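Side-chain contacts in dermonecrotic toxin (Pasteurella multocida, PDB 2EBF), which is a potent mitogen that induces bone resorption and is associated with severe atrophic rhinitis in pigs, here as its C-terminal region: residues S42-G47 / P735-P740; W653-E656 / E660-H663. All blocks are in the same frame, centred on the assembly; numbering follows the deposited sequence.

Contact 1 (S42-G47 / P735-P740); sequences SPFRIG and PLFTKP
A type I beta turn from Ser42 to Arg45, near the start of the modelled chain, meets a short 3-10 segment, 736-738, close to its end. Pro43 points toward the 735-740 segment, and the far end of the Phe44 ring touches Phe737. The contact joins the N-terminal loop before helix 54-60 to the C3 part of the toxin. Pro43 touches Phe737 in two places. Its CB lies 3.6 Å from the backbone O of Phe737, and its CG lies 3.9 Å from Phe737 CD1. Phe44 CZ stands 3.7 Å from Phe737 CE1. The two ring planes are inclined by only 28°, but they are slid apart and barely overlap, with centroids 5.9 Å from each other. The first torsion of Phe737 (chi1 86°) lays one ring face against Thr738 CG2 and brings CD1 and CE1 to Pro43 and Phe44. Pro43 CG likewise lies over a face of the Phe44 ring. The turn is fixed by polar bonds of its own. Phe44 N donates to Ser42 OG at 3.1 Å, an ST turn, and Arg45 NH1 donates to Ser42 O at 2.9 Å from above the carbonyl plane. Arg45 NH2 also bonds to Arg741 O. In the 735-740 segment, Pro735 O accepts from both Thr738 N and Thr738 OG1. The side-chain contacts are therefore apolar, while Phe737 O, against which Pro43 rests, is bonded by Arg741 NH2. Hydrogen bonds inside each segment hold the backbone shapes that present these side chains.

Contact 2 (W653-E656 / E660-H663); sequences WRRE and EFSH
Trp653 lays the six-membered end of its indole beside His663, with CZ3 3.9 Å from His663 CB. The O of Ser662 lies at the indole edge, near its plane. Only CB of the His663 side chain meets the indole; its NE2 bonds to Ala730 O. These residues belong to a beta hairpin of antiparallel strands 643-656 and 660-673. Arg654 and Ser662 form a hydrogen-bonded pair, with Arg654 N to Ser662 O and Ser662 N to Arg654 O both 2.8 Å. On the face that carries Trp653, Phe661 pairs directly with Arg655. Its CD1 is 3.7 Å from Arg655 N, and its CE1 is 4.0 Å from Arg655 CB. Trp653 CB is a looser diagonal neighbour, 4.3 Å from Phe661 CD1. Arg655 CD lies above one face of the Phe661 ring, offset toward the rim.

The face of Arg654, Glu656 and Ser662 is polar. Glu656 bends at chi2 (-63°), which turns its carboxylate back along the hairpin to Ser662. Its OE1 is 2.6 Å from Ser662 OG, but Gln664 OE1 is also near that hydroxyl, and the proton is not settled between them. Arg654 NH1 donates to the same Glu656 OE1, also at 2.6 Å, on the syn lone pair. Glu656 OE1 lies 21° out of the Arg654 guanidinium plane. One carboxylate oxygen therefore meets Arg654 of its own strand and Ser662 of the partner strand. The arginine would probably favour the charged form of Glu656. Phe661 thus packs on the aliphatic part of Arg655 and the neighbouring backbone, while the opposite face carries the Arg654-Glu656-Ser662 cluster.

Overall arrangement
Contact 2 lies within the long chain loop that contact 1 closes, and their centres are 14 Å apart. Trp653 is the main link between them: its NE1 probably hydrogen-bonds to Thr738 OG1 at 3.1 Å, and its CD1 packs 3.7 Å from Pro740 CD. The 735-740 loop thus runs against the hairpin with one part and against the N-terminal turn with another. Leu571 also touches Phe44 and Thr738 at contact 1. A phosphonate is bound at residues 624-628, which include Cys626, disulfide-bonded to Cys620. The side chain of His663 is about 13 Å from this ligand, so contact 2 does not line its pocket.

Contact 1 (S42-G47 / P735-P740)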
loop_
_atom_site.group_PDB
_atom_site.type_symbol
_atom_site.label_atom_id
_atom_site.label_comp_id
_atom_site.label_asym_id
_atom_site.label_seq_id
_atom_site.Cartn_x
_atom_site.Cartn_y
_atom_site.Cartn_z
ATOM N N SER A 42 -9.255 6.759 -23.643
ATOM C CA SER A 42 -8.197 6.607 -22.649
ATOM C C SER A 42 -7.032 5.795 -23.210
ATOM O O SER A 42 -7.263 4.773 -23.856
ATOM C CB SER A 42 -8.733 5.907 -21.406
ATOM O OG SER A 42 -7.691 5.783 -20.455
ATOM N N PRO A 43 -5.774 6.241 -22.967
ATOM C CA PRO A 43 -4.642 5.397 -23.339
ATOM C C PRO A 43 -4.609 4.078 -22.564
ATOM O O PRO A 43 -3.953 3.129 -23.004
ATOM C CB PRO A 43 -3.414 6.252 -22.956
ATOM C CG PRO A 43 -3.930 7.212 -21.921
ATOM C CD PRO A 43 -5.337 7.509 -22.346
ATOM N N PHE A 44 -5.317 4.014 -21.437
ATOM C CA PHE A 44 -5.246 2.855 -20.535
ATOM C C PHE A 44 -6.436 1.922 -20.657
ATOM O O PHE A 44 -6.825 1.269 -19.691
ATOM C CB PHE A 44 -5.070 3.317 -19.079
ATOM C CG PHE A 44 -3.854 4.186 -18.874
ATOM C CD1 PHE A 44 -3.905 5.304 -18.042
ATOM C CD2 PHE A 44 -2.676 3.904 -19.541
ATOM C CE1 PHE A 44 -2.778 6.121 -17.863
ATOM C CE2 PHE A 44 -1.536 4.728 -19.391
ATOM C CZ PHE A 44 -1.594 5.832 -18.535
ATOM N N ARG A 45 -7.004 1.839 -21.849
ATOM C CA ARG A 45 -8.244 1.080 -22.009
ATOM C C ARG A 45 -8.012 -0.437 -22.160
ATOM O O ARG A 45 -8.964 -1.215 -22.204
ATOM C CB ARG A 45 -9.072 1.648 -23.161
ATOM C CG ARG A 45 -8.399 1.594 -24.494
ATOM C CD ARG A 45 -9.297 2.191 -25.566
ATOM N NE ARG A 45 -8.685 2.038 -26.879
ATOM C CZ ARG A 45 -7.751 2.844 -27.373
ATOM N NH1 ARG A 45 -7.308 3.891 -26.669
ATOM N NH2 ARG A 45 -7.259 2.606 -28.580
ATOM N N ILE A 46 -6.745 -0.851 -22.208
ATOM C CA ILE A 46 -6.387 -2.292 -22.257
ATOM C C ILE A 46 -7.129 -2.988 -23.406
ATOM O O ILE A 46 -7.805 -4.016 -23.229
ATOM C CB ILE A 46 -6.598 -3.007 -20.882
ATOM C CG1 ILE A 46 -5.893 -2.241 -19.755
ATOM C CG2 ILE A 46 -6.039 -4.417 -20.894
ATOM C CD1 ILE A 46 -6.837 -1.493 -18.910
ATOM N N GLY A 47 -7.023 -2.383 -24.587
ATOM C CA GLY A 47 -7.725 -2.857 -25.772
ATOM C C GLY A 47 -7.167 -4.186 -26.237
ATOM O O GLY A 47 -5.952 -4.422 -26.147
ATOM N N PRO A 735 -1.014 16.695 -21.941
ATOM C CA PRO A 735 0.112 15.778 -22.024
ATOM C C PRO A 735 -0.054 14.849 -23.227
ATOM O O PRO A 735 -1.156 14.356 -23.498
ATOM C CB PRO A 735 0.029 15.004 -20.708
ATOM C CG PRO A 735 -0.515 16.028 -19.752
ATOM C CD PRO A 735 -1.577 16.732 -20.576
ATOM N N LEU A 736 1.035 14.655 -23.957
ATOM C CA LEU A 736 0.961 13.973 -25.255
ATOM C C LEU A 736 0.555 12.497 -25.190
ATOM O O LEU A 736 -0.042 11.986 -26.141
ATOM C CB LEU A 736 2.261 14.166 -26.039
ATOM C CG LEU A 736 2.572 15.607 -26.464
ATOM C CD1 LEU A 736 3.865 15.657 -27.248
ATOM C CD2 LEU A 736 1.395 16.271 -27.246
ATOM N N PHE A 737 0.839 11.828 -24.072
ATOM C CA PHE A 737 0.393 10.439 -23.896
ATOM C C PHE A 737 -1.136 10.315 -23.885
ATOM O O PHE A 737 -1.670 9.214 -24.074
ATOM C CB PHE A 737 1.018 9.785 -22.644
ATOM C CG PHE A 737 0.254 10.045 -21.364
ATOM C CD1 PHE A 737 -0.705 9.137 -20.901
ATOM C CD2 PHE A 737 0.502 11.194 -20.622
ATOM C CE1 PHE A 737 -1.405 9.385 -19.712
ATOM C CE2 PHE A 737 -0.175 11.454 -19.438
ATOM C CZ PHE A 737 -1.131 10.550 -18.974
ATOM N N THR A 738 -1.834 11.444 -23.704
ATOM C CA THR A 738 -3.303 11.456 -23.714
ATOM C C THR A 738 -3.929 11.744 -25.083
ATOM O O THR A 738 -5.147 11.639 -25.230
ATOM C CB THR A 738 -3.912 12.448 -22.684
ATOM O OG1 THR A 738 -3.662 13.795 -23.103
ATOM C CG2 THR A 738 -3.331 12.219 -21.268
ATOM N N LYS A 739 -3.128 12.129 -26.079
ATOM C CA LYS A 739 -3.681 12.253 -27.431
ATOM C C LYS A 739 -4.240 10.880 -27.849
ATOM O O LYS A 739 -3.527 9.879 -27.793
ATOM C CB LYS A 739 -2.655 12.803 -28.439
ATOM C CG LYS A 739 -3.240 12.987 -29.842
ATOM C CD LYS A 739 -2.460 13.978 -30.683
ATOM C CE LYS A 739 -2.985 13.993 -32.112
ATOM N NZ LYS A 739 -2.181 14.881 -33.005
ATOM N N PRO A 740 -5.537 10.821 -28.190
ATOM C CA PRO A 740 -6.183 9.526 -28.424
ATOM C C PRO A 740 -5.487 8.658 -29.462
ATOM O O PRO A 740 -5.126 9.135 -30.534
ATOM C CB PRO A 740 -7.595 9.921 -28.873
ATOM C CG PRO A 740 -7.840 11.215 -28.151
ATOM C CD PRO A 740 -6.512 11.928 -28.296
#

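Contact 2 (W653-E656 / E660-H663)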
loop_
_atom_site.group_PDB
_atom_site.type_symbol
_atom_site.label_atom_id
_atom_site.label_comp_id
_atom_site.label_asym_id
_atom_site.label_seq_id
_atom_site.Cartn_x
_atom_site.Cartn_y
_atom_site.Cartn_z
ATOM N N TRP A 653 -8.505 17.613 -26.475
ATOM C CA TRP A 653 -8.415 17.104 -27.839
ATOM C C TRP A 653 -9.777 17.127 -28.489
ATOM O O TRP A 653 -10.812 16.939 -27.823
ATOM C CB TRP A 653 -7.858 15.670 -27.875
ATOM C CG TRP A 653 -6.558 15.505 -27.162
ATOM C CD1 TRP A 653 -6.367 14.860 -25.977
ATOM C CD2 TRP A 653 -5.269 16.014 -27.558
ATOM N NE1 TRP A 653 -5.050 14.921 -25.609
ATOM C CE2 TRP A 653 -4.348 15.624 -26.558
ATOM C CE3 TRP A 653 -4.802 16.748 -28.665
ATOM C CZ2 TRP A 653 -2.981 15.927 -26.626
ATOM C CZ3 TRP A 653 -3.428 17.062 -28.730
ATOM C CH2 TRP A 653 -2.542 16.664 -27.703
ATOM N N ARG A 654 -9.779 17.352 -29.797
ATOM C CA ARG A 654 -11.021 17.372 -30.557
ATOM C C ARG A 654 -10.853 16.557 -31.841
ATOM O O ARG A 654 -9.862 16.719 -32.559
ATOM C CB ARG A 654 -11.419 18.809 -30.901
ATOM C CG ARG A 654 -12.814 18.940 -31.525
ATOM C CD ARG A 654 -12.750 19.811 -32.761
ATOM N NE ARG A 654 -13.062 21.193 -32.479
ATOM C CZ ARG A 654 -12.753 22.225 -33.264
ATOM N NH1 ARG A 654 -12.083 22.056 -34.401
ATOM N NH2 ARG A 654 -13.107 23.442 -32.892
ATOM N N ARG A 655 -11.816 15.675 -32.111
ATOM C CA ARG A 655 -11.790 14.879 -33.344
ATOM C C ARG A 655 -11.829 15.802 -34.552
ATOM O O ARG A 655 -12.640 16.737 -34.598
ATOM C CB ARG A 655 -12.958 13.878 -33.368
ATOM C CG ARG A 655 -13.190 13.133 -34.698
ATOM C CD ARG A 655 -11.962 12.326 -35.120
ATOM N NE ARG A 655 -12.282 11.131 -35.909
ATOM C CZ ARG A 655 -12.559 11.113 -37.214
ATOM N NH1 ARG A 655 -12.608 12.234 -37.927
ATOM N NH2 ARG A 655 -12.811 9.952 -37.810
ATOM N N GLU A 656 -10.920 15.569 -35.497
ATOM C CA GLU A 656 -10.896 16.292 -36.773
ATOM C C GLU A 656 -11.071 15.308 -37.923
ATOM O O GLU A 656 -10.871 14.113 -37.750
ATOM C CB GLU A 656 -9.581 17.070 -36.959
ATOM C CG GLU A 656 -9.329 18.193 -35.942
ATOM C CD GLU A 656 -10.357 19.333 -35.973
ATOM O OE1 GLU A 656 -10.451 20.045 -34.948
ATOM O OE2 GLU A 656 -11.066 19.524 -36.995
ATOM N N GLU A 660 -7.806 12.566 -37.403
ATOM C CA GLU A 660 -6.856 13.407 -36.683
ATOM C C GLU A 660 -7.519 13.928 -35.410
ATOM O O GLU A 660 -8.743 13.892 -35.289
ATOM C CB GLU A 660 -6.416 14.587 -37.546
ATOM C CG GLU A 660 -5.622 14.218 -38.787
ATOM C CD GLU A 660 -4.810 15.396 -39.305
ATOM O OE1 GLU A 660 -3.719 15.656 -38.739
ATOM O OE2 GLU A 660 -5.258 16.057 -40.274
ATOM N N PHE A 661 -6.704 14.394 -34.467
ATOM C CA PHE A 661 -7.190 15.108 -33.284
ATOM C C PHE A 661 -6.436 16.426 -33.172
ATOM O O PHE A 661 -5.206 16.451 -33.267
ATOM C CB PHE A 661 -7.016 14.269 -32.007
ATOM C CG PHE A 661 -7.991 13.128 -31.896
ATOM C CD1 PHE A 661 -9.179 13.276 -31.191
ATOM C CD2 PHE A 661 -7.724 11.902 -32.514
ATOM C CE1 PHE A 661 -10.101 12.215 -31.100
ATOM C CE2 PHE A 661 -8.626 10.840 -32.427
ATOM C CZ PHE A 661 -9.820 10.998 -31.722
ATOM N N SER A 662 -7.175 17.521 -33.003
ATOM C CA SER A 662 -6.566 18.831 -32.775
ATOM C C SER A 662 -6.550 19.110 -31.280
ATOM O O SER A 662 -7.287 18.470 -30.522
ATOM C CB SER A 662 -7.323 19.943 -33.510
ATOM O OG SER A 662 -8.675 20.005 -33.088
ATOM N N HIS A 663 -5.688 20.037 -30.854
ATOM C CA HIS A 663 -5.779 20.582 -29.498
ATOM C C HIS A 663 -6.649 21.851 -29.542
ATOM O O HIS A 663 -6.573 22.640 -30.498
ATOM C CB HIS A 663 -4.377 20.868 -28.931
ATOM C CG HIS A 663 -3.699 22.055 -29.545
ATOM N ND1 HIS A 663 -3.121 22.021 -30.797
ATOM C CD2 HIS A 663 -3.491 23.307 -29.068
ATOM C CE1 HIS A 663 -2.598 23.204 -31.071
ATOM N NE2 HIS A 663 -2.808 24.002 -30.038
#